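Local coordinates for KaiC-like domain-containing protein (Pyrococcus horikoshii, PDB 3BS4) that is of unknown function but contains a KaiC-like, probably RecA-type, domain and, in the crystal, holds a peptide of unknown identity, at residues E27-A30 / S31-G34; H126-V129 / W130-N134; V192-K195 / R196-L199. All blocks are in the same frame, centred on the assembly; numbering follows the deposited sequence.

Contact 1 of 3, residues E27-A30 / S31-G34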
ATOM      1  N   GLU A  27      -6.715   0.084   9.006  1.00 14.81           N
ATOM      2  CA  GLU A  27      -7.966   0.851   9.120  1.00 16.15           C
ATOM      3  C   GLU A  27      -8.934  -0.054   9.884  1.00 16.29           C
ATOM      4  O   GLU A  27      -9.551  -0.941   9.287  1.00 17.11           O
ATOM      5  CB  GLU A  27      -8.516   1.238   7.735  1.00 15.69           C
ATOM      6  CG  GLU A  27      -9.822   2.048   7.835  1.00 18.85           C
ATOM      7  CD  GLU A  27     -10.568   2.213   6.511  1.00 19.41           C
ATOM      8  OE1 GLU A  27     -11.126   1.201   6.019  1.00 25.15           O
ATOM      9  OE2 GLU A  27     -10.652   3.348   5.972  1.00 19.91           O
ATOM     10  N   GLU A  28      -9.022   0.124  11.198  1.00 17.52           N
ATOM     11  CA  GLU A  28      -9.784  -0.818  12.036  1.00 18.79           C
ATOM     12  C   GLU A  28     -11.300  -0.801  11.744  1.00 19.45           C
ATOM     13  O   GLU A  28     -11.989  -1.839  11.833  1.00 19.88           O
ATOM     14  CB  GLU A  28      -9.501  -0.549  13.510  1.00 19.69           C
ATOM     15  CG  GLU A  28     -10.058  -1.601  14.447  1.00 22.36           C
ATOM     16  CD  GLU A  28      -9.702  -1.290  15.880  1.00 26.74           C
ATOM     17  OE1 GLU A  28     -10.096  -0.211  16.375  1.00 26.78           O
ATOM     18  OE2 GLU A  28      -9.013  -2.121  16.504  1.00 29.74           O
ATOM     19  N   ASP A  29     -11.819   0.378  11.419  1.00 19.43           N
ATOM     20  CA  ASP A  29     -13.219   0.508  10.996  1.00 20.23           C
ATOM     21  C   ASP A  29     -13.359   1.476   9.830  1.00 19.93           C
ATOM     22  O   ASP A  29     -12.573   2.427   9.681  1.00 20.66           O
ATOM     23  CB  ASP A  29     -14.116   0.923  12.158  1.00 20.68           C
ATOM     24  CG  ASP A  29     -13.783   2.297  12.689  1.00 21.58           C
ATOM     25  OD1 ASP A  29     -13.057   2.372  13.702  1.00 22.80           O
ATOM     26  OD2 ASP A  29     -14.239   3.291  12.084  1.00 24.05           O
ATOM     27  N   ALA A  30     -14.376   1.248   8.997  1.00 19.79           N
ATOM     28  CA  ALA A  30     -14.522   1.996   7.779  1.00 19.29           C
ATOM     29  C   ALA A  30     -14.771   3.480   8.005  1.00 18.95           C
ATOM     30  O   ALA A  30     -14.316   4.292   7.216  1.00 19.11           O
ATOM     31  CB  ALA A  30     -15.644   1.388   6.881  1.00 20.17           C
ATOM     32  N   SER A  31     -15.477   3.822   9.084  1.00 18.70           N
ATOM     33  CA  SER A  31     -15.808   5.224   9.355  1.00 19.17           C
ATOM     34  C   SER A  31     -14.557   6.044   9.622  1.00 18.79           C
ATOM     35  O   SER A  31     -14.563   7.251   9.436  1.00 19.31           O
ATOM     36  CB  SER A  31     -16.772   5.347  10.549  1.00 19.21           C
ATOM     37  OG  SER A  31     -17.982   4.657  10.274  1.00 22.00           O
ATOM     38  N   SER A  32     -13.470   5.394  10.029  1.00 18.98           N
ATOM     39  CA  SER A  32     -12.245   6.162  10.335  1.00 18.60           C
ATOM     40  C   SER A  32     -11.619   6.819   9.106  1.00 18.56           C
ATOM     41  O   SER A  32     -10.834   7.761   9.236  1.00 18.91           O
ATOM     42  CB  SER A  32     -11.208   5.274  11.022  1.00 19.34           C
ATOM     43  OG  SER A  32     -10.637   4.344  10.106  1.00 19.15           O
ATOM     44  N   ARG A  33     -11.929   6.289   7.921  1.00 18.95           N
ATOM     45  CA  ARG A  33     -11.353   6.785   6.673  1.00 19.06           C
ATOM     46  C   ARG A  33      -9.820   6.712   6.633  1.00 18.74           C
ATOM     47  O   ARG A  33      -9.177   7.488   5.934  1.00 18.34           O
ATOM     48  CB  ARG A  33     -11.845   8.203   6.367  1.00 19.87           C
ATOM     49  CG  ARG A  33     -13.317   8.227   5.984  1.00 21.71           C
ATOM     50  CD  ARG A  33     -13.837   9.643   5.790  1.00 25.81           C
ATOM     51  NE  ARG A  33     -13.149  10.334   4.697  1.00 27.14           N
ATOM     52  CZ  ARG A  33     -13.246  11.636   4.448  1.00 29.76           C
ATOM     53  NH1 ARG A  33     -14.015  12.417   5.205  1.00 30.42           N
ATOM     54  NH2 ARG A  33     -12.569  12.156   3.437  1.00 31.57           N
ATOM     55  N   GLY A  34      -9.230   5.768   7.371  1.00 18.45           N
ATOM     56  CA  GLY A  34      -7.785   5.543   7.272  1.00 19.34           C
ATOM     57  C   GLY A  34      -7.342   5.243   5.845  1.00 19.30           C
ATOM     58  O   GLY A  34      -6.237   5.575   5.438  1.00 19.34           O
TER

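Contact 2 of 3, residues H126-V129 / W130-N134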
ATOM      1  N   HIS A 126       8.271  -4.682 -14.525  1.00 21.12           N
ATOM      2  CA  HIS A 126       8.124  -3.224 -14.308  1.00 22.15           C
ATOM      3  C   HIS A 126       9.465  -2.589 -14.072  1.00 21.15           C
ATOM      4  O   HIS A 126       9.745  -1.485 -14.555  1.00 20.64           O
ATOM      5  CB  HIS A 126       7.376  -2.866 -13.014  1.00 23.83           C
ATOM      6  CG  HIS A 126       6.035  -3.480 -12.849  1.00 28.70           C
ATOM      7  ND1 HIS A 126       5.274  -3.937 -13.901  1.00 33.06           N
ATOM      8  CD2 HIS A 126       5.294  -3.673 -11.732  1.00 31.19           C
ATOM      9  CE1 HIS A 126       4.127  -4.402 -13.433  1.00 33.77           C
ATOM     10  NE2 HIS A 126       4.114  -4.250 -12.123  1.00 34.59           N
ATOM     11  N   LYS A 127      10.275  -3.235 -13.238  1.00 19.80           N
ATOM     12  CA  LYS A 127      11.529  -2.632 -12.822  1.00 18.84           C
ATOM     13  C   LYS A 127      12.511  -2.630 -13.987  1.00 19.80           C
ATOM     14  O   LYS A 127      13.361  -1.755 -14.071  1.00 19.82           O
ATOM     15  CB  LYS A 127      12.135  -3.383 -11.635  1.00 18.85           C
ATOM     16  CG  LYS A 127      11.368  -3.154 -10.343  1.00 17.74           C
ATOM     17  CD  LYS A 127      12.200  -3.567  -9.146  1.00 17.56           C
ATOM     18  CE  LYS A 127      11.408  -3.432  -7.830  1.00 18.04           C
ATOM     19  NZ  LYS A 127      12.257  -3.912  -6.701  1.00 20.51           N
ATOM     20  N   LYS A 128      12.397  -3.615 -14.879  1.00 19.33           N
ATOM     21  CA  LYS A 128      13.268  -3.629 -16.082  1.00 20.36           C
ATOM     22  C   LYS A 128      12.946  -2.428 -16.969  1.00 19.84           C
ATOM     23  O   LYS A 128      13.859  -1.801 -17.532  1.00 19.50           O
ATOM     24  CB  LYS A 128      13.118  -4.941 -16.857  1.00 20.49           C
ATOM     25  CG  LYS A 128      14.134  -5.158 -17.990  1.00 22.57           C
ATOM     26  CD  LYS A 128      13.904  -6.523 -18.664  1.00 24.71           C
ATOM     27  CE  LYS A 128      15.034  -6.885 -19.627  1.00 31.22           C
ATOM     28  NZ  LYS A 128      16.366  -6.747 -18.959  1.00 33.42           N
ATOM     29  N   VAL A 129      11.661  -2.105 -17.100  1.00 18.84           N
ATOM     30  CA  VAL A 129      11.264  -0.917 -17.869  1.00 19.75           C
ATOM     31  C   VAL A 129      11.837   0.344 -17.210  1.00 19.20           C
ATOM     32  O   VAL A 129      12.453   1.185 -17.879  1.00 19.45           O
ATOM     33  CB  VAL A 129       9.726  -0.787 -18.052  1.00 20.05           C
ATOM     34  CG1 VAL A 129       9.370   0.479 -18.812  1.00 21.04           C
ATOM     35  CG2 VAL A 129       9.153  -2.013 -18.764  1.00 21.57           C
ATOM     36  N   TRP A 130      11.623   0.494 -15.903  1.00 18.13           N
ATOM     37  CA  TRP A 130      12.138   1.665 -15.203  1.00 18.24           C
ATOM     38  C   TRP A 130      13.637   1.782 -15.346  1.00 18.17           C
ATOM     39  O   TRP A 130      14.166   2.892 -15.533  1.00 18.91           O
ATOM     40  CB  TRP A 130      11.775   1.608 -13.718  1.00 18.42           C
ATOM     41  CG  TRP A 130      10.328   1.930 -13.446  1.00 18.58           C
ATOM     42  CD1 TRP A 130       9.548   2.820 -14.116  1.00 19.92           C
ATOM     43  CD2 TRP A 130       9.517   1.406 -12.385  1.00 19.73           C
ATOM     44  NE1 TRP A 130       8.291   2.876 -13.553  1.00 19.54           N
ATOM     45  CE2 TRP A 130       8.247   2.017 -12.486  1.00 18.39           C
ATOM     46  CE3 TRP A 130       9.742   0.476 -11.363  1.00 18.29           C
ATOM     47  CZ2 TRP A 130       7.199   1.723 -11.608  1.00 20.10           C
ATOM     48  CZ3 TRP A 130       8.697   0.182 -10.493  1.00 20.50           C
ATOM     49  CH2 TRP A 130       7.447   0.807 -10.619  1.00 18.35           C
ATOM     50  N   MET A 131      14.337   0.655 -15.232  1.00 17.29           N
ATOM     51  CA  MET A 131      15.804   0.687 -15.314  1.00 17.62           C
ATOM     52  C   MET A 131      16.255   1.042 -16.746  1.00 17.80           C
ATOM     53  O   MET A 131      17.167   1.870 -16.934  1.00 18.23           O
ATOM     54  CB  MET A 131      16.442  -0.631 -14.847  1.00 18.54           C
ATOM     55  CG  MET A 131      17.982  -0.566 -14.779  1.00 20.30           C
ATOM     56  SD  MET A 131      18.698   0.643 -13.609  1.00 21.84           S
ATOM     57  CE  MET A 131      18.112  -0.106 -12.103  1.00 25.91           C
ATOM     58  N   ASP A 132      15.614   0.420 -17.738  1.00 17.81           N
ATOM     59  CA  ASP A 132      15.966   0.716 -19.144  1.00 17.95           C
ATOM     60  C   ASP A 132      15.835   2.214 -19.443  1.00 17.80           C
ATOM     61  O   ASP A 132      16.673   2.793 -20.138  1.00 17.29           O
ATOM     62  CB  ASP A 132      15.111  -0.077 -20.122  1.00 18.15           C
ATOM     63  CG  ASP A 132      15.520  -1.541 -20.238  1.00 20.05           C
ATOM     64  OD1 ASP A 132      16.487  -2.000 -19.575  1.00 22.66           O
ATOM     65  OD2 ASP A 132      14.849  -2.255 -21.009  1.00 22.23           O
ATOM     66  N   LEU A 133      14.775   2.832 -18.934  1.00 16.92           N
ATOM     67  CA  LEU A 133      14.529   4.250 -19.175  1.00 17.06           C
ATOM     68  C   LEU A 133      15.300   5.172 -18.231  1.00 17.89           C
ATOM     69  O   LEU A 133      15.208   6.405 -18.344  1.00 18.40           O
ATOM     70  CB  LEU A 133      13.023   4.535 -19.137  1.00 16.80           C
ATOM     71  CG  LEU A 133      12.130   3.708 -20.074  1.00 17.33           C
ATOM     72  CD1 LEU A 133      10.644   4.138 -19.950  1.00 17.67           C
ATOM     73  CD2 LEU A 133      12.567   3.813 -21.567  1.00 18.42           C
ATOM     74  N   ASN A 134      16.049   4.564 -17.307  1.00 18.12           N
ATOM     75  CA  ASN A 134      16.820   5.284 -16.269  1.00 19.03           C
ATOM     76  C   ASN A 134      15.935   6.126 -15.353  1.00 19.34           C
ATOM     77  O   ASN A 134      16.301   7.235 -14.929  1.00 19.16           O
ATOM     78  CB  ASN A 134      17.959   6.141 -16.872  1.00 19.01           C
ATOM     79  CG  ASN A 134      18.960   6.586 -15.822  1.00 21.18           C
ATOM     80  OD1 ASN A 134      19.442   5.775 -15.025  1.00 26.28           O
ATOM     81  ND2 ASN A 134      19.258   7.878 -15.796  1.00 21.98           N
TER
HETATM   82  O   HOH W   1      17.013  -4.584 -20.185  1.00 40.69           O

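Contact 3 of 3, residues V192-K195 / R196-L199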
ATOM      1  N   VAL A 192     -10.987  -6.105  10.675  1.00 19.26           N
ATOM      2  CA  VAL A 192     -10.235  -7.062  11.484  1.00 20.58           C
ATOM      3  C   VAL A 192     -10.165  -8.341  10.681  1.00 21.47           C
ATOM      4  O   VAL A 192      -9.098  -8.686  10.139  1.00 20.77           O
ATOM      5  CB  VAL A 192     -10.867  -7.256  12.892  1.00 20.78           C
ATOM      6  CG1 VAL A 192     -10.027  -8.204  13.725  1.00 22.80           C
ATOM      7  CG2 VAL A 192     -10.987  -5.888  13.582  1.00 22.24           C
ATOM      8  N   LYS A 193     -11.316  -9.015  10.568  1.00 21.92           N
ATOM      9  CA  LYS A 193     -11.531 -10.160   9.663  1.00 23.30           C
ATOM     10  C   LYS A 193     -10.908 -11.483  10.116  1.00 23.76           C
ATOM     11  O   LYS A 193     -11.610 -12.503  10.184  1.00 24.69           O
ATOM     12  CB  LYS A 193     -11.123  -9.835   8.223  1.00 23.14           C
ATOM     13  CG  LYS A 193     -11.897  -8.651   7.632  1.00 24.92           C
ATOM     14  CD  LYS A 193     -11.521  -8.372   6.189  1.00 25.04           C
ATOM     15  CE  LYS A 193     -12.515  -7.384   5.540  1.00 28.01           C
ATOM     16  NZ  LYS A 193     -12.774  -6.168   6.361  1.00 30.60           N
ATOM     17  N   ASP A 194      -9.605 -11.481  10.381  1.00 23.08           N
ATOM     18  CA  ASP A 194      -8.945 -12.657  10.965  1.00 23.03           C
ATOM     19  C   ASP A 194      -7.773 -12.221  11.816  1.00 22.51           C
ATOM     20  O   ASP A 194      -6.799 -11.673  11.308  1.00 21.96           O
ATOM     21  CB  ASP A 194      -8.473 -13.638   9.894  1.00 23.10           C
ATOM     22  CG  ASP A 194      -7.955 -14.938  10.496  1.00 26.03           C
ATOM     23  OD1 ASP A 194      -8.757 -15.883  10.662  1.00 26.57           O
ATOM     24  OD2 ASP A 194      -6.757 -14.996  10.864  1.00 26.82           O
ATOM     25  N   LYS A 195      -7.859 -12.482  13.116  1.00 22.19           N
ATOM     26  CA  LYS A 195      -6.851 -11.984  14.040  1.00 22.78           C
ATOM     27  C   LYS A 195      -5.483 -12.612  13.821  1.00 21.84           C
ATOM     28  O   LYS A 195      -4.450 -11.948  14.024  1.00 20.87           O
ATOM     29  CB  LYS A 195      -7.298 -12.171  15.489  1.00 23.43           C
ATOM     30  CG  LYS A 195      -8.531 -11.341  15.878  1.00 27.63           C
ATOM     31  CD  LYS A 195      -8.643 -11.157  17.396  1.00 34.32           C
ATOM     32  CE  LYS A 195      -8.728 -12.487  18.147  1.00 38.27           C
ATOM     33  NZ  LYS A 195      -8.224 -12.351  19.552  1.00 41.45           N
ATOM     34  N   ARG A 196      -5.462 -13.888  13.417  1.00 21.28           N
ATOM     35  CA  ARG A 196      -4.183 -14.564  13.167  1.00 20.48           C
ATOM     36  C   ARG A 196      -3.453 -13.963  11.984  1.00 19.73           C
ATOM     37  O   ARG A 196      -2.236 -13.773  12.023  1.00 19.47           O
ATOM     38  CB  ARG A 196      -4.362 -16.060  12.933  1.00 22.02           C
ATOM     39  CG  ARG A 196      -4.754 -16.809  14.181  1.00 24.04           C
ATOM     40  CD  ARG A 196      -4.610 -18.308  13.960  1.00 28.76           C
ATOM     41  NE  ARG A 196      -5.482 -18.769  12.884  1.00 31.51           N
ATOM     42  CZ  ARG A 196      -5.280 -19.875  12.176  1.00 34.79           C
ATOM     43  NH1 ARG A 196      -4.226 -20.651  12.414  1.00 36.91           N
ATOM     44  NH2 ARG A 196      -6.132 -20.200  11.220  1.00 35.82           N
ATOM     45  N   VAL A 197      -4.182 -13.686  10.915  1.00 18.61           N
ATOM     46  CA  VAL A 197      -3.531 -13.089   9.743  1.00 17.99           C
ATOM     47  C   VAL A 197      -3.074 -11.665  10.071  1.00 18.37           C
ATOM     48  O   VAL A 197      -1.980 -11.229   9.687  1.00 17.56           O
ATOM     49  CB  VAL A 197      -4.434 -13.101   8.484  1.00 18.13           C
ATOM     50  CG1 VAL A 197      -3.673 -12.479   7.303  1.00 18.32           C
ATOM     51  CG2 VAL A 197      -4.918 -14.523   8.164  1.00 19.92           C
ATOM     52  N   LEU A 198      -3.907 -10.933  10.804  1.00 18.44           N
ATOM     53  CA  LEU A 198      -3.532  -9.600  11.234  1.00 19.28           C
ATOM     54  C   LEU A 198      -2.285  -9.616  12.114  1.00 19.39           C
ATOM     55  O   LEU A 198      -1.436  -8.740  12.018  1.00 19.67           O
ATOM     56  CB  LEU A 198      -4.713  -8.964  11.963  1.00 19.23           C
ATOM     57  CG  LEU A 198      -4.797  -7.467  12.181  1.00 21.53           C
ATOM     58  CD1 LEU A 198      -4.543  -6.640  10.920  1.00 20.93           C
ATOM     59  CD2 LEU A 198      -6.198  -7.186  12.752  1.00 20.55           C
ATOM     60  N   LEU A 199      -2.151 -10.640  12.961  1.00 19.51           N
ATOM     61  CA  LEU A 199      -0.946 -10.802  13.773  1.00 20.01           C
ATOM     62  C   LEU A 199       0.309 -10.931  12.903  1.00 18.90           C
ATOM     63  O   LEU A 199       1.342 -10.334  13.193  1.00 19.35           O
ATOM     64  CB  LEU A 199      -1.086 -12.057  14.631  1.00 21.66           C
ATOM     65  CG  LEU A 199      -0.454 -12.148  16.007  1.00 24.46           C
ATOM     66  CD1 LEU A 199      -0.781 -10.918  16.887  1.00 24.99           C
ATOM     67  CD2 LEU A 199      -0.930 -13.449  16.672  1.00 22.87           C
TER
HETATM   68  O   HOH W   2      -8.160 -18.304  11.604  1.00 36.44           O

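Contact 1 of 3, residues E27-A30 / S31-G34
Glu-27 lays its chain alongside Ser-32, with CG 3.3 Å from Ser-32 OG. Because CG stands anti to the backbone N (chi1 -180°) and the chain stays extended beyond it, the carboxylate reaches across the turn, and OE2 lies 3.1 Å from Gly-34 N. The angle there is too poor for a bond; OE2 instead accepts from Lys-35 N in the first turn of helix 34-47. With the carboxylate cut back to an alanine here, the Lys-35 amide would probably lose its acceptor and a gap would open beside the Ser-32 hydroxyl. Asp-29 O is gripped twice by Ser-32: OG donates over 2.8 Å, close to the C=O direction at 163°, whereas N donates over 3.1 Å from well above the carbonyl plane. The same Ser-32 N makes a weak bond to Asp-29 OD2, which Ser-213 OG also holds. In sequence and topology this loop probably corresponds to the P-loop of RecA-like ATPases, with Asp-29 where that motif usually begins with glycine. It joins strand 22-27 to helix 34-47, with Ser-31 and Ser-32 against strand 207-216 and Arg-33 against strand 219-228.

Contact 2 of 3, residues H126-V129 / W130-N134
Water 1 is gripped by Lys-128 and Asp-132, one helical turn apart, accepting from Lys-128 NZ at 2.6 Å and donating to Asp-132 OD1 at 2.7 Å. This bridge spans the C-terminal end of helix 115-132, which Asn-134 closes in a Schellman motif: its phi is positive (61°), and its N bonds back to Met-131 O over 2.9 Å. Lys-128 NZ and Asp-132 OD1 are 4.8 Å apart, too far for a direct ion pair, so the water bridges them. His-126 O accepts from Trp-130 N over 3.0 Å in a nearly straight bond (169°) and also lies above one face of the indole, offset toward the rim. The first torsion of Trp-130 (chi1 -75°) folds the ring back along the preceding turn, bringing His-126 CB over a face, while NE1 donates to His-82 O. Lys-127 crosses the indole obliquely, its CG 4.1 Å from Trp-130 CE3; its NZ donates to the backbone of the bound peptide and to Ala-176 O and Pro-181 O, and the His-126 ring meets an aromatic side chain of the peptide. Val-129 and Leu-133 run side by side, CG1 of the former 4.0 Å from CD1 of the latter.

Contact 3 of 3, residues V192-K195 / R196-L199
A chi1 of -173° places Asp-194 CG anti to its own N, and the carboxylate thereby turns forward over the first helical residues, while the bend at chi3 of Arg-196 (-61°) brings its guanidinium round to the same end. Asp-194 OD2 accepts from Val-197 N over 2.9 Å at an N-H...O angle of 156°, using the lone pair directed away from OD1. The oxygen is hemmed in by carbon as well: Val-197 CG2 lies 3.3 Å from Asp-194 OD2, the two side chains crossing at about a right angle. This is an N-cap: just before helix 195-204, the Asp-194 side chain accepts from the first-turn amide of Val-197, as a carbonyl four residues back would further along a helix. A carboxylate at this end would probably also be favoured by the helix dipole. Leu-198 N donates to Asp-194 O over 3.0 Å, in the carbonyl plane, so the side chain and the main-chain carbonyl of Asp-194 both hold the first turn. Asp-194 OD1 takes a hydrogen from water 2 at 2.7 Å, and that water, in the plane at the guanidinium edge, accepts from Arg-196 NH2 at 2.8 Å; NH2 also forms a salt bridge with Glu-158. Val-197 packs on Thr-160, Leu-161 and Leu-164 of helix 157-173. Ahead of the cap, Val-192 CG1 reaches Leu-198 CD2 at 4.1 Å, these side chains again nearly perpendicular.

Overall arrangement
From the N terminus, contact 1 comes first and closes the loop from strand 22-27 into helix 34-47. Contact 2 follows in the last turns of helix 115-132, on the opposite side of the chain's centre, about 36 Å from contact 1 between centres. Contact 3 forms where strand 184-190 gives way to helix 195-204. The three lie in series, neither nested nor crossing. Contacts 1 and 3 are near neighbours because strands 22-27 and 184-190 are adjacent and parallel: their centres are about 16 Å apart and their nearest atoms about 4 Å, without touching. Backbone bonds join Glu-27 to Trp-189 and Gly-191, linking the end of strand 22-27 to the end of strand 184-190 and the residue after it.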